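Local coordinates for protein cytosine-specific methyltransferase (Escherichia coli O157:H7 EDL933, PDB 3G7U) that probably methylates cytosine in DNA at carbon 5, using S-adenosyl-L-methionine as methyl donor, as other C5-methyltransferases do, at residues 195-200 with 310-315; 251-256 with 333-338. All coordinates share one frame; numbering follows the deposited sequence.

Contact 1. Residues 195-200 with 310-315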
loop_
_atom_site.group_PDB
_atom_site.type_symbol
_atom_site.label_atom_id
_atom_site.label_comp_id
_atom_site.label_asym_id
_atom_site.label_seq_id
_atom_site.Cartn_x
_atom_site.Cartn_y
_atom_site.Cartn_z
ATOM N N ASP A 195 -7.819 -13.061 -13.184
ATOM C CA ASP A 195 -7.681 -11.822 -13.965
ATOM C C ASP A 195 -6.388 -11.093 -13.618
ATOM O O ASP A 195 -5.756 -10.495 -14.490
ATOM C CB ASP A 195 -8.825 -10.843 -13.669
ATOM C CG ASP A 195 -10.210 -11.416 -13.976
ATOM O OD1 ASP A 195 -10.355 -12.163 -14.967
ATOM O OD2 ASP A 195 -11.154 -11.095 -13.212
ATOM N N ALA A 196 -6.012 -11.122 -12.341
ATOM C CA ALA A 196 -4.855 -10.287 -11.911
ATOM C C ALA A 196 -3.564 -10.886 -12.438
ATOM O O ALA A 196 -2.657 -10.158 -12.807
ATOM C CB ALA A 196 -4.795 -10.201 -10.385
ATOM N N LEU A 197 -3.529 -12.210 -12.526
ATOM C CA LEU A 197 -2.312 -12.957 -12.921
ATOM C C LEU A 197 -2.188 -13.199 -14.428
ATOM O O LEU A 197 -1.201 -13.786 -14.876
ATOM C CB LEU A 197 -2.235 -14.274 -12.164
ATOM C CG LEU A 197 -2.188 -14.136 -10.649
ATOM C CD1 LEU A 197 -1.799 -15.448 -10.014
ATOM C CD2 LEU A 197 -1.214 -13.032 -10.238
ATOM N N TYR A 198 -3.144 -12.672 -15.207
ATOM C CA TYR A 198 -3.186 -12.846 -16.664
ATOM C C TYR A 198 -1.884 -12.444 -17.317
ATOM O O TYR A 198 -1.388 -11.315 -17.089
ATOM C CB TYR A 198 -4.304 -12.002 -17.317
ATOM C CG TYR A 198 -4.124 -11.914 -18.830
ATOM C CD1 TYR A 198 -4.541 -12.964 -19.642
ATOM C CD2 TYR A 198 -3.475 -10.827 -19.433
ATOM C CE1 TYR A 198 -4.357 -12.927 -21.014
ATOM C CE2 TYR A 198 -3.259 -10.792 -20.804
ATOM C CZ TYR A 198 -3.717 -11.861 -21.576
ATOM O OH TYR A 198 -3.545 -11.870 -22.924
ATOM N N GLY A 199 -1.355 -13.327 -18.170
ATOM C CA GLY A 199 -0.275 -12.940 -19.111
ATOM C C GLY A 199 1.145 -12.994 -18.562
ATOM O O GLY A 199 2.111 -12.712 -19.272
ATOM N N LEU A 200 1.281 -13.375 -17.297
ATOM C CA LEU A 200 2.592 -13.534 -16.687
ATOM C C LEU A 200 3.247 -14.829 -17.193
ATOM O O LEU A 200 2.533 -15.763 -17.614
ATOM C CB LEU A 200 2.451 -13.546 -15.149
ATOM C CG LEU A 200 2.107 -12.212 -14.441
ATOM C CD1 LEU A 200 1.713 -12.468 -12.992
ATOM C CD2 LEU A 200 3.265 -11.206 -14.471
ATOM N N PRO A 310 1.057 -17.545 -0.550
ATOM C CA PRO A 310 0.029 -18.330 -1.236
ATOM C C PRO A 310 0.651 -19.226 -2.297
ATOM O O PRO A 310 1.725 -18.918 -2.832
ATOM C CB PRO A 310 -0.814 -17.266 -1.955
ATOM C CG PRO A 310 -0.535 -15.992 -1.175
ATOM C CD PRO A 310 0.871 -16.095 -0.754
ATOM N N ILE A 311 -0.030 -20.323 -2.602
ATOM C CA ILE A 311 0.346 -21.223 -3.692
ATOM C C ILE A 311 -0.411 -20.810 -4.931
ATOM O O ILE A 311 -1.626 -20.479 -4.869
ATOM C CB ILE A 311 -0.002 -22.698 -3.319
ATOM C CG1 ILE A 311 0.620 -23.067 -1.970
ATOM C CG2 ILE A 311 0.380 -23.705 -4.415
ATOM C CD1 ILE A 311 2.107 -22.887 -1.888
ATOM N N HIS A 312 0.284 -20.823 -6.060
ATOM C CA HIS A 312 -0.290 -20.478 -7.327
ATOM C C HIS A 312 -1.450 -21.447 -7.665
ATOM O O HIS A 312 -1.370 -22.634 -7.302
ATOM C CB HIS A 312 0.799 -20.624 -8.373
ATOM C CG HIS A 312 0.481 -19.960 -9.665
ATOM N ND1 HIS A 312 -0.245 -20.579 -10.658
ATOM C CD2 HIS A 312 0.775 -18.722 -10.127
ATOM C CE1 HIS A 312 -0.384 -19.747 -11.680
ATOM N NE2 HIS A 312 0.241 -18.619 -11.390
ATOM N N PRO A 313 -2.516 -20.945 -8.317
ATOM C CA PRO A 313 -3.696 -21.808 -8.553
ATOM C C PRO A 313 -3.437 -22.979 -9.495
ATOM O O PRO A 313 -4.048 -24.059 -9.316
ATOM C CB PRO A 313 -4.712 -20.854 -9.172
ATOM C CG PRO A 313 -3.889 -19.737 -9.787
ATOM C CD PRO A 313 -2.742 -19.574 -8.832
ATOM N N TYR A 314 -2.545 -22.770 -10.461
ATOM C CA TYR A 314 -2.270 -23.745 -11.523
ATOM C C TYR A 314 -0.892 -24.425 -11.408
ATOM O O TYR A 314 -0.766 -25.630 -11.668
ATOM C CB TYR A 314 -2.440 -23.082 -12.883
ATOM C CG TYR A 314 -3.811 -22.448 -13.083
ATOM C CD1 TYR A 314 -4.989 -23.149 -12.784
ATOM C CD2 TYR A 314 -3.933 -21.154 -13.584
ATOM C CE1 TYR A 314 -6.248 -22.568 -12.976
ATOM C CE2 TYR A 314 -5.193 -20.559 -13.776
ATOM C CZ TYR A 314 -6.333 -21.273 -13.475
ATOM O OH TYR A 314 -7.565 -20.676 -13.675
ATOM N N HIS A 315 0.123 -23.660 -11.006
ATOM C CA HIS A 315 1.482 -24.178 -10.862
ATOM C C HIS A 315 1.764 -24.655 -9.462
ATOM O O HIS A 315 1.287 -24.074 -8.476
ATOM C CB HIS A 315 2.534 -23.126 -11.281
ATOM C CG HIS A 315 2.357 -22.631 -12.678
ATOM N ND1 HIS A 315 2.360 -23.472 -13.769
ATOM C CD2 HIS A 315 2.159 -21.386 -13.165
ATOM C CE1 HIS A 315 2.172 -22.766 -14.868
ATOM N NE2 HIS A 315 2.033 -21.499 -14.527
#
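Leu197 meets His312 and Pro313 through a single methyl group, and its side chain illustrates how a contact can be confined to one tip. CB leaves the backbone in the direction of residues 310-315, and CG continues anti to the carbonyl carbon (chi1 -60°). Neither atom yet touches the other segment. Of the two branches at CG, CD1 does the work: it comes to 4.0 Å from His312 NE2, obliquely to the imidazole, and also lies 4.4 Å from Pro313 CD. This is van der Waals contact, with no hydrogen bond across it.

Its target is a ring already fixed by its own segment. His312 ND1 accepts the backbone N-H groups of both Tyr314, at 3.2 Å, and His315, at 3.1 Å, each donor tilted from the ring plane. Pro313 CD and His315 CD2 flank opposite faces, each displaced toward the rim, which should further limit rotation.

The contact joins the type II turn Leu197-Leu200 to the irregular lead-in to helix 321-328, probably within the smaller, target-recognising lobe of C5-methyltransferases. Glu323 of that helix touches Leu200 and His312. Ala196, in helix 193-196, touches Leu327 of helix 321-328 and Phe226 of helix 225-231.

Contact 2. Residues 251-256 with 333-338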
loop_
_atom_site.group_PDB
_atom_site.type_symbol
_atom_site.label_atom_id
_atom_site.label_comp_id
_atom_site.label_asym_id
_atom_site.label_seq_id
_atom_site.Cartn_x
_atom_site.Cartn_y
_atom_site.Cartn_z
ATOM N N ILE A 251 8.166 -5.771 -20.667
ATOM C CA ILE A 251 9.090 -6.400 -19.721
ATOM C C ILE A 251 8.943 -5.822 -18.314
ATOM O O ILE A 251 8.985 -4.609 -18.130
ATOM C CB ILE A 251 10.522 -6.235 -20.210
ATOM C CG1 ILE A 251 10.723 -7.093 -21.484
ATOM C CG2 ILE A 251 11.561 -6.663 -19.148
ATOM C CD1 ILE A 251 11.925 -6.672 -22.310
ATOM N N ILE A 252 8.795 -6.707 -17.335
ATOM C CA ILE A 252 8.591 -6.254 -15.944
ATOM C C ILE A 252 9.487 -7.063 -14.976
ATOM O O ILE A 252 9.980 -8.129 -15.326
ATOM C CB ILE A 252 7.139 -6.343 -15.537
ATOM C CG1 ILE A 252 6.710 -7.817 -15.344
ATOM C CG2 ILE A 252 6.170 -5.577 -16.545
ATOM C CD1 ILE A 252 5.285 -7.997 -14.892
ATOM N N SER A 253 9.735 -6.510 -13.781
ATOM C CA SER A 253 10.650 -7.114 -12.795
ATOM C C SER A 253 9.839 -8.015 -11.863
ATOM O O SER A 253 8.606 -7.982 -11.887
ATOM C CB SER A 253 11.370 -6.026 -11.976
ATOM O OG SER A 253 10.427 -5.232 -11.245
ATOM N N GLY A 254 10.548 -8.827 -11.073
ATOM C CA GLY A 254 9.974 -9.584 -9.956
ATOM C C GLY A 254 9.398 -10.928 -10.291
ATOM O O GLY A 254 8.673 -11.501 -9.475
ATOM N N CYS A 255 9.711 -11.463 -11.474
ATOM C CA CYS A 255 9.163 -12.747 -11.868
ATOM C C CYS A 255 10.149 -13.859 -11.458
ATOM O O CYS A 255 10.678 -14.579 -12.287
ATOM C CB CYS A 255 8.876 -12.790 -13.375
ATOM S SG CYS A 255 7.641 -11.550 -13.857
ATOM N N THR A 256 10.418 -13.957 -10.161
ATOM C CA THR A 256 11.393 -14.897 -9.660
ATOM C C THR A 256 10.706 -15.938 -8.794
ATOM O O THR A 256 9.934 -15.614 -7.882
ATOM C CB THR A 256 12.571 -14.193 -8.895
ATOM O OG1 THR A 256 13.098 -15.029 -7.847
ATOM C CG2 THR A 256 12.179 -12.876 -8.366
ATOM N N TRP A 333 4.725 -1.504 -13.199
ATOM C CA TRP A 333 5.887 -0.602 -13.286
ATOM C C TRP A 333 6.486 -0.203 -11.923
ATOM O O TRP A 333 7.535 0.412 -11.871
ATOM C CB TRP A 333 5.550 0.652 -14.136
ATOM C CG TRP A 333 4.301 1.403 -13.720
ATOM C CD1 TRP A 333 3.068 1.291 -14.273
ATOM C CD2 TRP A 333 4.177 2.402 -12.662
ATOM N NE1 TRP A 333 2.183 2.164 -13.665
ATOM C CE2 TRP A 333 2.835 2.857 -12.678
ATOM C CE3 TRP A 333 5.077 2.964 -11.738
ATOM C CZ2 TRP A 333 2.349 3.825 -11.779
ATOM C CZ3 TRP A 333 4.610 3.926 -10.848
ATOM C CH2 TRP A 333 3.254 4.349 -10.868
ATOM N N PHE A 334 5.824 -0.605 -10.836
ATOM C CA PHE A 334 6.324 -0.330 -9.488
ATOM C C PHE A 334 7.465 -1.311 -9.214
ATOM O O PHE A 334 7.340 -2.510 -9.443
ATOM C CB PHE A 334 5.184 -0.465 -8.469
ATOM C CG PHE A 334 5.463 0.213 -7.163
ATOM C CD1 PHE A 334 5.019 1.531 -6.944
ATOM C CD2 PHE A 334 6.199 -0.432 -6.181
ATOM C CE1 PHE A 334 5.304 2.196 -5.741
ATOM C CE2 PHE A 334 6.477 0.226 -4.948
ATOM C CZ PHE A 334 6.021 1.534 -4.758
ATOM N N ARG A 335 8.590 -0.808 -8.712
ATOM C CA ARG A 335 9.780 -1.630 -8.577
ATOM C C ARG A 335 10.048 -1.921 -7.117
ATOM O O ARG A 335 10.092 -0.998 -6.307
ATOM C CB ARG A 335 10.974 -0.892 -9.159
ATOM C CG ARG A 335 12.219 -1.773 -9.295
ATOM C CD ARG A 335 13.317 -0.995 -10.035
ATOM N NE ARG A 335 14.522 -1.806 -10.167
ATOM C CZ ARG A 335 15.462 -1.614 -11.092
ATOM N NH1 ARG A 335 15.309 -0.647 -11.996
ATOM N NH2 ARG A 335 16.537 -2.419 -11.139
ATOM N N PHE A 336 10.222 -3.191 -6.772
ATOM C CA PHE A 336 10.458 -3.561 -5.359
ATOM C C PHE A 336 11.903 -3.958 -5.157
ATOM O O PHE A 336 12.669 -4.040 -6.118
ATOM C CB PHE A 336 9.554 -4.736 -4.950
ATOM C CG PHE A 336 8.114 -4.379 -4.968
ATOM C CD1 PHE A 336 7.539 -3.780 -3.866
ATOM C CD2 PHE A 336 7.349 -4.541 -6.132
ATOM C CE1 PHE A 336 6.203 -3.366 -3.895
ATOM C CE2 PHE A 336 5.998 -4.130 -6.177
ATOM C CZ PHE A 336 5.425 -3.559 -5.050
ATOM N N HIS A 337 12.292 -4.209 -3.904
ATOM C CA HIS A 337 13.620 -4.743 -3.637
ATOM C C HIS A 337 13.851 -6.028 -4.423
ATOM O O HIS A 337 12.918 -6.819 -4.639
ATOM C CB HIS A 337 13.773 -5.019 -2.136
ATOM C CG HIS A 337 15.201 -5.191 -1.702
ATOM N ND1 HIS A 337 15.840 -6.417 -1.706
ATOM C CD2 HIS A 337 16.113 -4.290 -1.258
ATOM C CE1 HIS A 337 17.085 -6.264 -1.283
ATOM N NE2 HIS A 337 17.281 -4.983 -1.018
ATOM N N VAL A 338 15.110 -6.261 -4.792
ATOM C CA VAL A 338 15.480 -7.428 -5.620
ATOM C C VAL A 338 15.208 -8.796 -4.981
ATOM O O VAL A 338 14.866 -9.763 -5.695
ATOM C CB VAL A 338 16.961 -7.369 -6.132
ATOM C CG1 VAL A 338 17.126 -6.293 -7.182
ATOM C CG2 VAL A 338 17.960 -7.154 -4.984
HETATM O O HOH W 1 10.277 -5.492 -8.547
#
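Two torsions set Ser253 and Arg335 beside each other. In Ser253, chi1 of 61° folds OG back between its backbone N and carbonyl carbon, while Arg335 carries CG anti to its backbone N (chi1 -170°) and runs on almost fully extended. As a result the serine hydroxyl comes alongside the start of the arginine chain, with Ser253 OG 4.4 Å from Arg335 CG. It is also 4.5 Å from Phe334 O, too far for a direct bond.

A water closes the interval. It lies 2.7 Å from Ser253 OG and accepts the backbone N-H of Phe336, with 2.9 Å between the water oxygen and Phe336 N. It thus bridges two segments that share no direct hydrogen bond. Both the buried hydroxyl and the Phe336 amide are thereby satisfied.

The guanidinium of Arg335 extends past the serine and forms salt bridges with Glu213, Asp240 and Glu242. Arg322 supplies a second cross-link, since its NE donates to Ser253 O and its NH2 to Phe334 O. Within 333-338, Phe334 CD2 lies 3.4 Å above one face of the Phe336 ring, offset toward the rim, and Phe336 packs against helices 321-328 and 340-348.

Helix 321-328 carries most of a sequence, RExxRLQGFP, that matches motif IX of the C5-methyltransferases, and QIGNSVSP, consistent with motif X, starts in the last turn of helix 340-348. The arrangement is thus an irregular connection between two probable family motifs, joined through water and Arg322 to the segment that leaves strand 251-252 and bends in an inverse gamma turn centred on Cys255.

In the fold
Contacts 1 and 2 cross along the chain, because their segments alternate: 195-200, 251-256, 310-315, then 333-338. In space their centres are about 16 Å apart, yet they meet directly where Leu200 CD2 packs 3.8 Å from Ile252 CD1. Helix 321-328 runs past both, its arginines Arg322 and Arg326 about one turn apart: Arg326 NH2 bonds to the carbonyl oxygens of Ala196 and Tyr198 in contact 1, and Arg322 serves contact 2. Contact 2 lies nearer the centre of the chain, about 16 Å from it against about 20 Å for contact 1. Both are away from Cys81, the predicted active-site residue.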